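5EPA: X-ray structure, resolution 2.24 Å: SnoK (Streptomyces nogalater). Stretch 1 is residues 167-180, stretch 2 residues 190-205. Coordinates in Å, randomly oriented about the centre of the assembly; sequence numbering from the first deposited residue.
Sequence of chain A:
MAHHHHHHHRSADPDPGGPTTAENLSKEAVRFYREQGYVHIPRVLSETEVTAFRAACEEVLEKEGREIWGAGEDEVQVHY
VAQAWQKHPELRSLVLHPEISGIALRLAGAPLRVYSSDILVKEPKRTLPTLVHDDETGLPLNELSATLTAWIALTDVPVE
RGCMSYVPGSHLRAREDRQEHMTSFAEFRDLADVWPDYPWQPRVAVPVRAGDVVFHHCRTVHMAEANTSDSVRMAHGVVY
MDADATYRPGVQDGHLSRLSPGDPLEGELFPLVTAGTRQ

Stretch 1, residues 167-180: VPGSHLRAREDRQE
Stretch 2 190-205: DLADVWPDYPWQPRVA

How do the two backbones lie against each other? Stretch 1 runs from a type II beta turn (Val 167 to Ser 170) through two short 3-10 segments, 170-172 and 175-177. Gly 169 sits in that turn with phi 79° and psi 0°. Stretch 2 is a short helix, 191-194, then a type I turn from Trp 195 to Tyr 198, a 3-10 segment at 198-200, and an extended run entering a strand at Val 204. The two run in opposite directions: Val 167 CA lies 4.9 Å from Arg 203 CA, and Asp 177 CA lies 4.4 Å from Trp 195 CA. No direct hydrogen bond joins them, so the 634 Å² of buried surface is mainly a matter of fit.

What fills the middle of the contact? Trp 195, chi1 -172° (t) and chi2 18°, has the largest covered area of any residue here, and stretch 1 bends around its indole. Arg 173 (chi1 to chi3 m, t, m) lays its aliphatic part on one ring face: its CD stands 3.5 Å from the centroid of the six-membered ring, only 10° off the normal. The guanidinium lies farther out, with CZ of Arg 173 5.2 Å from that centroid of Trp 195, at most a weak attraction. Its course is fixed within stretch 1, where Arg 173 NE donates to Ser 170 O at 2.8 Å and Arg 173 NH1 to Asp 177 O at 3.0 Å. At the ring's edge, Val 167 CG1 comes 3.9 Å from Trp 195 CH2, while Ser 170 CB approaches the same CH2 obliquely at 3.8 Å. On the pyrrole side, Asp 177 CG is 3.4 Å from Trp 195 CD1.

How is the turn at Val 167 and Pro 168 received? Val 167 (t) is a small wedge. Its CG1 touches Gln 201 CB and Pro 202 O, each at 3.6 Å, and its CG2 meets the edge of the Tyr 198 ring at CE1, 4.1 Å away. Pro 168 points toward stretch 2: its CD packs 3.4 Å from Pro 202 O, and its CG 3.5 Å from Val 204 CG2 (chi1 t). Ser 170 OG (chi1 p) folds back to donate to Val 167 O at 2.5 Å, bracing the turn. Where direct polar contact is lacking, water 1 donates to Pro 168 O and to Gln 201 OE1, both at 2.8 Å.

What closes the other end? Val 194, with chi1 177° (t), fits against the chain where Arg 178 joins Gln 179; its CG1 lies 3.6 Å from both Arg 178 C and Gln 179 N. Nearby, Glu 176 O and Val 194 O face each other at 3.3 Å; as two acceptors they cannot bond directly. Water 2 lies 2.4 Å from Glu 176 O and 2.9 Å from Val 194 O, in reach of both.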

# COMPACT_ATOMS: atom_id res chain seq x y z
N VAL A 167 -7.65 -9.89 5.38
CA VAL A 167 -8.76 -10.80 5.35
C VAL A 167 -8.68 -11.59 4.01
O VAL A 167 -9.06 -11.08 2.96
CB VAL A 167 -10.09 -10.06 5.48
CG1 VAL A 167 -11.26 -11.04 5.47
CG2 VAL A 167 -10.12 -9.27 6.77
N PRO A 168 -8.25 -12.87 4.08
CA PRO A 168 -8.16 -13.70 2.89
C PRO A 168 -9.44 -13.77 2.05
O PRO A 168 -10.52 -13.99 2.58
CB PRO A 168 -7.86 -15.10 3.46
CG PRO A 168 -7.23 -14.83 4.76
CD PRO A 168 -7.96 -13.65 5.30
N GLY A 169 -9.30 -13.57 0.75
CA GLY A 169 -10.42 -13.66 -0.19
C GLY A 169 -11.33 -12.45 -0.22
O GLY A 169 -12.28 -12.41 -0.98
N SER A 170 -11.03 -11.43 0.59
CA SER A 170 -11.93 -10.29 0.71
C SER A 170 -11.95 -9.39 -0.55
O SER A 170 -12.87 -8.60 -0.75
CB SER A 170 -11.59 -9.47 1.94
OG SER A 170 -10.23 -9.08 1.93
N HIS A 171 -10.95 -9.51 -1.39
CA HIS A 171 -10.96 -8.84 -2.69
C HIS A 171 -12.01 -9.36 -3.67
O HIS A 171 -12.27 -8.70 -4.69
CB HIS A 171 -9.60 -8.94 -3.36
CG HIS A 171 -9.19 -10.34 -3.73
ND1 HIS A 171 -9.24 -11.39 -2.83
CD2 HIS A 171 -8.66 -10.84 -4.86
CE1 HIS A 171 -8.76 -12.47 -3.41
NE2 HIS A 171 -8.43 -12.18 -4.65
N LEU A 172 -12.60 -10.50 -3.38
CA LEU A 172 -13.63 -11.05 -4.22
C LEU A 172 -15.03 -10.74 -3.72
O LEU A 172 -15.98 -11.28 -4.23
CB LEU A 172 -13.47 -12.57 -4.36
CG LEU A 172 -12.10 -12.99 -4.92
CD1 LEU A 172 -11.98 -14.52 -4.84
CD2 LEU A 172 -11.86 -12.50 -6.35
N ARG A 173 -15.16 -9.87 -2.73
CA ARG A 173 -16.48 -9.48 -2.25
C ARG A 173 -17.38 -8.99 -3.37
O ARG A 173 -16.92 -8.28 -4.27
CB ARG A 173 -16.39 -8.36 -1.22
CG ARG A 173 -15.90 -8.77 0.14
CD ARG A 173 -15.65 -7.54 1.01
NE ARG A 173 -14.54 -6.74 0.48
CZ ARG A 173 -14.40 -5.45 0.66
NH1 ARG A 173 -15.27 -4.75 1.35
NH2 ARG A 173 -13.35 -4.85 0.19
N ALA A 174 -18.66 -9.35 -3.29
CA ALA A 174 -19.70 -8.83 -4.18
C ALA A 174 -19.90 -7.34 -3.93
O ALA A 174 -19.50 -6.81 -2.88
CB ALA A 174 -20.98 -9.57 -3.92
N ARG A 175 -20.50 -6.65 -4.89
CA ARG A 175 -20.72 -5.18 -4.83
C ARG A 175 -21.40 -4.71 -3.55
O ARG A 175 -20.97 -3.75 -2.93
CB ARG A 175 -21.58 -4.76 -6.04
CG ARG A 175 -22.12 -3.33 -6.23
CD ARG A 175 -20.97 -2.38 -6.61
NE ARG A 175 -21.25 -0.98 -6.25
CZ ARG A 175 -21.08 -0.49 -5.02
NH1 ARG A 175 -20.66 -1.27 -4.02
NH2 ARG A 175 -21.32 0.80 -4.78
N GLU A 176 -22.45 -5.42 -3.15
CA GLU A 176 -23.20 -5.04 -1.96
C GLU A 176 -22.37 -5.08 -0.65
O GLU A 176 -22.80 -4.51 0.36
CB GLU A 176 -24.46 -5.92 -1.80
CG GLU A 176 -24.15 -7.45 -1.52
CD GLU A 176 -24.43 -8.42 -2.67
OE1 GLU A 176 -24.23 -8.01 -3.86
OE2 GLU A 176 -24.80 -9.61 -2.37
N ASP A 177 -21.24 -5.79 -0.66
CA ASP A 177 -20.36 -5.92 0.50
C ASP A 177 -19.12 -5.02 0.41
O ASP A 177 -18.21 -5.15 1.20
CB ASP A 177 -19.93 -7.37 0.64
CG ASP A 177 -21.08 -8.30 1.05
OD1 ASP A 177 -21.99 -7.85 1.77
OD2 ASP A 177 -21.08 -9.47 0.65
N ARG A 178 -19.10 -4.11 -0.54
CA ARG A 178 -17.98 -3.19 -0.75
C ARG A 178 -18.44 -1.76 -0.68
O ARG A 178 -19.53 -1.42 -1.12
CB ARG A 178 -17.43 -3.33 -2.14
CG ARG A 178 -16.63 -4.56 -2.32
CD ARG A 178 -15.86 -4.45 -3.61
NE ARG A 178 -16.63 -4.99 -4.72
CZ ARG A 178 -17.02 -4.33 -5.80
NH1 ARG A 178 -16.72 -3.04 -5.96
NH2 ARG A 178 -17.73 -4.96 -6.74
N GLN A 179 -17.62 -0.91 -0.10
CA GLN A 179 -17.96 0.49 -0.11
C GLN A 179 -17.67 1.17 -1.48
O GLN A 179 -18.45 2.01 -1.91
CB GLN A 179 -17.26 1.23 0.99
CG GLN A 179 -17.71 2.68 1.07
CD GLN A 179 -17.47 3.28 2.42
OE1 GLN A 179 -16.69 2.75 3.22
NE2 GLN A 179 -18.11 4.42 2.68
N GLU A 180 -16.59 0.76 -2.14
CA GLU A 180 -16.07 1.35 -3.42
C GLU A 180 -15.43 2.73 -3.47
O GLU A 180 -14.37 2.86 -4.10
CB GLU A 180 -17.12 1.46 -4.54
CG GLU A 180 -17.66 0.10 -5.02
CD GLU A 180 -18.01 0.08 -6.51
OE1 GLU A 180 -17.86 1.12 -7.22
OE2 GLU A 180 -18.43 -1.00 -6.98
N ASP A 190 -18.78 2.01 9.16
CA ASP A 190 -18.11 0.89 9.80
C ASP A 190 -18.14 -0.27 8.84
O ASP A 190 -19.13 -0.52 8.16
CB ASP A 190 -18.77 0.53 11.12
CG ASP A 190 -18.60 1.61 12.18
OD1 ASP A 190 -17.52 2.26 12.23
OD2 ASP A 190 -19.55 1.83 12.96
N LEU A 191 -17.04 -0.99 8.76
CA LEU A 191 -16.98 -2.09 7.81
C LEU A 191 -18.07 -3.16 8.04
O LEU A 191 -18.61 -3.72 7.09
CB LEU A 191 -15.59 -2.70 7.78
CG LEU A 191 -15.42 -3.77 6.71
CD1 LEU A 191 -15.69 -3.23 5.30
CD2 LEU A 191 -14.01 -4.32 6.76
N ALA A 192 -18.43 -3.40 9.31
CA ALA A 192 -19.48 -4.37 9.60
C ALA A 192 -20.84 -3.94 9.05
O ALA A 192 -21.69 -4.78 8.79
CB ALA A 192 -19.59 -4.62 11.09
N ASP A 193 -21.06 -2.63 8.88
CA ASP A 193 -22.34 -2.14 8.28
C ASP A 193 -22.36 -2.32 6.75
O ASP A 193 -23.35 -2.71 6.18
CB ASP A 193 -22.58 -0.68 8.64
CG ASP A 193 -22.89 -0.48 10.13
OD1 ASP A 193 -23.58 -1.32 10.74
OD2 ASP A 193 -22.44 0.51 10.72
N VAL A 194 -21.20 -2.08 6.13
CA VAL A 194 -20.99 -2.33 4.71
C VAL A 194 -20.99 -3.82 4.36
O VAL A 194 -21.65 -4.26 3.44
CB VAL A 194 -19.63 -1.79 4.28
CG1 VAL A 194 -19.39 -2.11 2.82
CG2 VAL A 194 -19.51 -0.28 4.51
N TRP A 195 -20.21 -4.59 5.12
CA TRP A 195 -20.03 -6.03 4.92
C TRP A 195 -20.44 -6.83 6.18
O TRP A 195 -19.63 -7.07 7.03
CB TRP A 195 -18.55 -6.30 4.64
CG TRP A 195 -18.21 -7.69 4.24
CD1 TRP A 195 -19.06 -8.65 3.79
CD2 TRP A 195 -16.91 -8.27 4.24
NE1 TRP A 195 -18.37 -9.79 3.50
CE2 TRP A 195 -17.05 -9.59 3.77
CE3 TRP A 195 -15.64 -7.81 4.61
CZ2 TRP A 195 -15.97 -10.45 3.63
CZ3 TRP A 195 -14.57 -8.67 4.47
CH2 TRP A 195 -14.75 -9.98 4.00
N PRO A 196 -21.72 -7.18 6.29
CA PRO A 196 -22.22 -7.77 7.55
C PRO A 196 -21.44 -8.97 8.06
O PRO A 196 -21.33 -9.18 9.26
CB PRO A 196 -23.64 -8.18 7.21
CG PRO A 196 -24.04 -7.19 6.17
CD PRO A 196 -22.81 -6.92 5.35
N ASP A 197 -20.88 -9.74 7.15
CA ASP A 197 -20.14 -10.94 7.54
C ASP A 197 -18.67 -10.66 7.95
O ASP A 197 -17.97 -11.59 8.37
CB ASP A 197 -20.18 -11.93 6.39
CG ASP A 197 -20.16 -13.36 6.87
OD1 ASP A 197 -21.04 -13.77 7.66
OD2 ASP A 197 -19.21 -14.08 6.46
N TYR A 198 -18.23 -9.41 7.84
CA TYR A 198 -16.85 -9.04 8.20
C TYR A 198 -16.38 -9.62 9.53
O TYR A 198 -15.33 -10.22 9.60
CB TYR A 198 -16.62 -7.50 8.19
CG TYR A 198 -15.30 -7.07 8.83
CD1 TYR A 198 -14.09 -7.54 8.34
CD2 TYR A 198 -15.27 -6.23 9.92
CE1 TYR A 198 -12.90 -7.22 8.96
CE2 TYR A 198 -14.09 -5.91 10.55
CZ TYR A 198 -12.90 -6.41 10.07
OH TYR A 198 -11.68 -6.03 10.64
N PRO A 199 -17.17 -9.44 10.59
CA PRO A 199 -16.71 -9.94 11.88
C PRO A 199 -16.49 -11.46 12.01
O PRO A 199 -15.83 -11.88 12.95
CB PRO A 199 -17.83 -9.49 12.87
CG PRO A 199 -18.77 -8.62 12.11
CD PRO A 199 -18.52 -8.87 10.65
N TRP A 200 -17.03 -12.25 11.08
CA TRP A 200 -16.88 -13.71 11.09
C TRP A 200 -15.83 -14.21 10.10
O TRP A 200 -15.61 -15.41 9.95
CB TRP A 200 -18.24 -14.35 10.82
CG TRP A 200 -19.26 -13.71 11.67
CD1 TRP A 200 -20.33 -12.99 11.26
CD2 TRP A 200 -19.25 -13.64 13.09
NE1 TRP A 200 -20.97 -12.45 12.33
CE2 TRP A 200 -20.34 -12.85 13.47
CE3 TRP A 200 -18.42 -14.17 14.09
CZ2 TRP A 200 -20.65 -12.59 14.82
CZ3 TRP A 200 -18.71 -13.90 15.42
CH2 TRP A 200 -19.83 -13.13 15.78
N GLN A 201 -15.13 -13.27 9.47
CA GLN A 201 -14.03 -13.62 8.57
C GLN A 201 -12.72 -13.78 9.33
O GLN A 201 -12.44 -13.05 10.25
CB GLN A 201 -13.83 -12.54 7.52
CG GLN A 201 -15.03 -12.31 6.64
CD GLN A 201 -15.35 -13.51 5.78
OE1 GLN A 201 -14.52 -13.95 5.01
NE2 GLN A 201 -16.55 -14.04 5.92
N PRO A 202 -11.90 -14.72 8.90
CA PRO A 202 -10.58 -14.83 9.44
C PRO A 202 -9.69 -13.62 9.11
O PRO A 202 -9.87 -13.00 8.09
CB PRO A 202 -10.01 -16.09 8.77
CG PRO A 202 -10.94 -16.48 7.69
CD PRO A 202 -12.21 -15.76 7.89
N ARG A 203 -8.70 -13.38 9.96
CA ARG A 203 -7.78 -12.24 9.89
C ARG A 203 -6.34 -12.77 10.02
O ARG A 203 -6.00 -13.39 11.02
CB ARG A 203 -8.12 -11.34 11.07
CG ARG A 203 -7.68 -9.93 10.99
CD ARG A 203 -7.79 -9.20 12.35
NE ARG A 203 -9.21 -8.96 12.64
CZ ARG A 203 -9.66 -8.21 13.65
NH1 ARG A 203 -8.81 -7.62 14.49
NH2 ARG A 203 -10.99 -8.06 13.80
N VAL A 204 -5.50 -12.55 9.01
CA VAL A 204 -4.14 -13.11 9.02
C VAL A 204 -3.09 -12.05 9.24
O VAL A 204 -2.97 -11.14 8.42
CB VAL A 204 -3.76 -13.79 7.68
CG1 VAL A 204 -2.45 -14.55 7.85
CG2 VAL A 204 -4.83 -14.78 7.29
N ALA A 205 -2.32 -12.17 10.31
CA ALA A 205 -1.23 -11.25 10.57
C ALA A 205 0.01 -11.77 9.90
O ALA A 205 0.35 -12.94 10.03
CB ALA A 205 -1.01 -11.11 12.06
O HOH W 1 -13.11 -12.86 2.81
O HOH W 2 -23.94 -5.59 2.17